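Local coordinates for protein probable tautomerase/dehalogenase AU4130 (Aspergillus fumigatus Af293, PDB 3C6V) that is of unknown function but, as a trimeric member of the tautomerase superfamily, probably acts as a tautomerase or dehalogenase, at residues H79-A84 with K118-E123. Residues are numbered along the deposited sequence; the frame is centred on the assembly and turned at random.
Sequences HPNFVA and KGIDWE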
ATOM      1  N   HIS B  79      -9.276 -11.933 -13.812  1.00 12.30           N
ATOM      2  CA  HIS B  79      -8.154 -12.827 -14.066  1.00 11.60           C
ATOM      3  C   HIS B  79      -8.069 -13.949 -13.021  1.00 11.12           C
ATOM      4  O   HIS B  79      -7.907 -13.660 -11.824  1.00 10.46           O
ATOM      5  CB  HIS B  79      -6.834 -12.019 -14.091  1.00 12.32           C
ATOM      6  CG  HIS B  79      -5.688 -12.763 -14.699  1.00 10.40           C
ATOM      7  ND1 HIS B  79      -4.880 -12.222 -15.679  1.00 15.24           N
ATOM      8  CD2 HIS B  79      -5.213 -14.001 -14.461  1.00  9.32           C
ATOM      9  CE1 HIS B  79      -3.948 -13.099 -16.019  1.00  8.62           C
ATOM     10  NE2 HIS B  79      -4.136 -14.192 -15.299  1.00 15.38           N
ATOM     11  N   PRO B  80      -8.141 -15.237 -13.469  1.00 11.53           N
ATOM     12  CA  PRO B  80      -8.115 -16.371 -12.543  1.00 11.58           C
ATOM     13  C   PRO B  80      -6.699 -16.911 -12.211  1.00 11.72           C
ATOM     14  O   PRO B  80      -6.584 -17.896 -11.486  1.00 11.05           O
ATOM     15  CB  PRO B  80      -8.879 -17.448 -13.316  1.00 12.23           C
ATOM     16  CG  PRO B  80      -8.363 -17.234 -14.764  1.00 11.83           C
ATOM     17  CD  PRO B  80      -8.268 -15.685 -14.870  1.00 11.11           C
ATOM     18  N   ASN B  81      -5.632 -16.295 -12.721  1.00 10.80           N
ATOM     19  CA  ASN B  81      -4.306 -16.885 -12.529  1.00 10.61           C
ATOM     20  C   ASN B  81      -3.195 -15.832 -12.477  1.00 10.27           C
ATOM     21  O   ASN B  81      -2.268 -15.868 -13.286  1.00 10.51           O
ATOM     22  CB  ASN B  81      -4.028 -17.953 -13.607  1.00 11.09           C
ATOM     23  CG  ASN B  81      -2.903 -18.887 -13.226  1.00 11.83           C
ATOM     24  OD1 ASN B  81      -2.790 -19.307 -12.076  1.00 11.41           O
ATOM     25  ND2 ASN B  81      -2.043 -19.208 -14.196  1.00 10.56           N
ATOM     26  N   PHE B  82      -3.291 -14.916 -11.514  1.00  9.83           N
ATOM     27  CA  PHE B  82      -2.373 -13.760 -11.448  1.00 10.24           C
ATOM     28  C   PHE B  82      -1.756 -13.684 -10.047  1.00 10.33           C
ATOM     29  O   PHE B  82      -2.329 -14.205  -9.061  1.00  9.80           O
ATOM     30  CB  PHE B  82      -3.118 -12.428 -11.743  1.00 10.23           C
ATOM     31  CG  PHE B  82      -3.908 -11.935 -10.567  1.00 10.18           C
ATOM     32  CD1 PHE B  82      -5.232 -12.341 -10.382  1.00 10.59           C
ATOM     33  CD2 PHE B  82      -3.314 -11.105  -9.607  1.00 10.08           C
ATOM     34  CE1 PHE B  82      -5.980 -11.914  -9.271  1.00 11.38           C
ATOM     35  CE2 PHE B  82      -4.046 -10.717  -8.471  1.00 10.96           C
ATOM     36  CZ  PHE B  82      -5.375 -11.106  -8.310  1.00  9.91           C
ATOM     37  N   VAL B  83      -0.625 -12.995  -9.975  1.00  9.98           N
ATOM     38  CA  VAL B  83      -0.002 -12.550  -8.713  1.00  9.92           C
ATOM     39  C   VAL B  83       0.420 -11.090  -8.900  1.00 10.24           C
ATOM     40  O   VAL B  83       1.148 -10.764  -9.847  1.00 10.22           O
ATOM     41  CB  VAL B  83       1.231 -13.434  -8.308  1.00 10.25           C
ATOM     42  CG1 VAL B  83       1.908 -12.952  -6.978  1.00 10.64           C
ATOM     43  CG2 VAL B  83       0.840 -14.925  -8.196  1.00  8.26           C
ATOM     44  N   ALA B  84      -0.059 -10.216  -8.004  1.00  9.69           N
ATOM     45  CA  ALA B  84       0.268  -8.797  -8.025  1.00  9.94           C
ATOM     46  C   ALA B  84       1.057  -8.472  -6.774  1.00 10.34           C
ATOM     47  O   ALA B  84       0.567  -8.658  -5.651  1.00 12.28           O
ATOM     48  CB  ALA B  84      -1.024  -7.935  -8.055  1.00  9.74           C
ATOM     49  N   LYS B 118       3.620 -22.141 -14.182  1.00 12.72           N
ATOM     50  CA  LYS B 118       2.215 -22.206 -13.781  1.00 12.95           C
ATOM     51  C   LYS B 118       1.348 -21.377 -14.723  1.00 12.33           C
ATOM     52  O   LYS B 118       0.148 -21.270 -14.506  1.00 12.57           O
ATOM     53  CB  LYS B 118       2.021 -21.708 -12.326  1.00 12.42           C
ATOM     54  CG  LYS B 118       2.784 -22.553 -11.318  1.00 14.69           C
ATOM     55  CD  LYS B 118       2.621 -22.018  -9.886  1.00 20.82           C
ATOM     56  CE  LYS B 118       2.313 -23.190  -9.015  1.00 27.29           C
ATOM     57  NZ  LYS B 118       0.869 -23.297  -8.616  1.00 26.60           N
ATOM     58  N   GLY B 119       1.956 -20.750 -15.740  1.00 11.66           N
ATOM     59  CA  GLY B 119       1.197 -19.836 -16.624  1.00 11.43           C
ATOM     60  C   GLY B 119       0.646 -18.599 -15.908  1.00 11.51           C
ATOM     61  O   GLY B 119      -0.283 -17.938 -16.410  1.00 11.32           O
ATOM     62  N   ILE B 120       1.222 -18.256 -14.749  1.00  9.59           N
ATOM     63  CA  ILE B 120       0.805 -17.048 -13.984  1.00  9.39           C
ATOM     64  C   ILE B 120       1.229 -15.761 -14.692  1.00  9.72           C
ATOM     65  O   ILE B 120       2.341 -15.700 -15.294  1.00  9.78           O
ATOM     66  CB  ILE B 120       1.388 -17.097 -12.562  1.00  9.12           C
ATOM     67  CG1 ILE B 120       0.651 -18.183 -11.759  1.00  9.18           C
ATOM     68  CG2 ILE B 120       1.333 -15.697 -11.855  1.00  8.79           C
ATOM     69  CD1 ILE B 120       1.350 -18.533 -10.364  1.00  8.74           C
ATOM     70  N   ASP B 121       0.340 -14.755 -14.691  1.00  9.17           N
ATOM     71  CA  ASP B 121       0.745 -13.395 -15.058  1.00  9.16           C
ATOM     72  C   ASP B 121       1.032 -12.662 -13.766  1.00 10.00           C
ATOM     73  O   ASP B 121       0.199 -12.648 -12.857  1.00  9.45           O
ATOM     74  CB  ASP B 121      -0.343 -12.641 -15.866  1.00  8.53           C
ATOM     75  CG  ASP B 121      -0.534 -13.222 -17.258  1.00 12.34           C
ATOM     76  OD1 ASP B 121       0.444 -13.732 -17.859  1.00 11.64           O
ATOM     77  OD2 ASP B 121      -1.663 -13.173 -17.759  1.00 14.78           O
ATOM     78  N   TRP B 122       2.208 -12.046 -13.680  1.00  9.70           N
ATOM     79  CA  TRP B 122       2.589 -11.389 -12.425  1.00 10.23           C
ATOM     80  C   TRP B 122       3.158 -10.008 -12.681  1.00 10.69           C
ATOM     81  O   TRP B 122       3.722  -9.764 -13.752  1.00  9.88           O
ATOM     82  CB  TRP B 122       3.565 -12.253 -11.618  1.00  9.63           C
ATOM     83  CG  TRP B 122       5.017 -12.350 -12.125  1.00 11.59           C
ATOM     84  CD1 TRP B 122       6.130 -11.736 -11.584  1.00  9.64           C
ATOM     85  CD2 TRP B 122       5.496 -13.148 -13.216  1.00  9.41           C
ATOM     86  NE1 TRP B 122       7.262 -12.102 -12.285  1.00 11.20           N
ATOM     87  CE2 TRP B 122       6.904 -12.969 -13.285  1.00 11.57           C
ATOM     88  CE3 TRP B 122       4.877 -14.012 -14.128  1.00  9.00           C
ATOM     89  CZ2 TRP B 122       7.698 -13.603 -14.260  1.00 12.23           C
ATOM     90  CZ3 TRP B 122       5.654 -14.639 -15.096  1.00 10.47           C
ATOM     91  CH2 TRP B 122       7.061 -14.432 -15.157  1.00 11.71           C
ATOM     92  N   GLU B 123       2.986  -9.110 -11.707  1.00 10.53           N
ATOM     93  CA  GLU B 123       3.529  -7.761 -11.799  1.00 11.03           C
ATOM     94  C   GLU B 123       4.025  -7.346 -10.427  1.00  9.91           C
ATOM     95  O   GLU B 123       3.351  -7.602  -9.405  1.00  9.98           O
ATOM     96  CB  GLU B 123       2.449  -6.774 -12.240  1.00 11.88           C
ATOM     97  CG  GLU B 123       2.929  -5.319 -12.300  1.00 14.25           C
ATOM     98  CD  GLU B 123       1.796  -4.323 -12.549  1.00 18.68           C
ATOM     99  OE1 GLU B 123       0.929  -4.144 -11.662  1.00 21.46           O
ATOM    100  OE2 GLU B 123       1.781  -3.711 -13.632  1.00 24.16           O
TER
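V83 and W122 sit side by side where two parallel strands, 82-90 and 121-129, begin their pairing; helix 97-115 connects them in a beta-alpha-beta unit of the tautomerase fold. The strand axes run 4.7 Å apart and only 4° from parallel. Three backbone hydrogen bonds alternate along the seam: D121 N to N81 O (3.2 Å), V83 N to D121 O (3.0 Å) and E123 N to V83 O (3.1 Å). CA-H...O contacts lie between them, the closest from W122 CA to V83 O at 3.0 Å. Ahead of the strands, the side chain of N81 reaches over to the end of the helix. With CG anti to the backbone N (chi1 -162°), its ND2 gives a hydrogen bond of 3.0 Å to K118 O, which lies close to the amide plane. G119, with positive phi, is the C-prime residue of the Schellman motif that closes this helix. I120 crosses N81 at about a right angle, CG1 lying 3.6 Å from OD1, while its other branch, CG2, meets V83 CG2 at 3.8 Å. V83, I120 and W122 all pack on helix 97-115, with F115 touching each of them. F82, D121 and A84 point to the other face, as does E123, whose OE1 forms a salt bridge with R24 and whose OE2 accepts a hydrogen bond from W134, both of the second subunit; D121 OD1 takes a hydrogen bond from N137 of that subunit. The chemistry thus divides: N81 ties a carbonyl of the helix terminus to the strand entrance, the apolar face closes against the helix, and the carboxylates of D121 and E123 reach across to the second subunit, so this edge of the sheet contributes to the trimer interface.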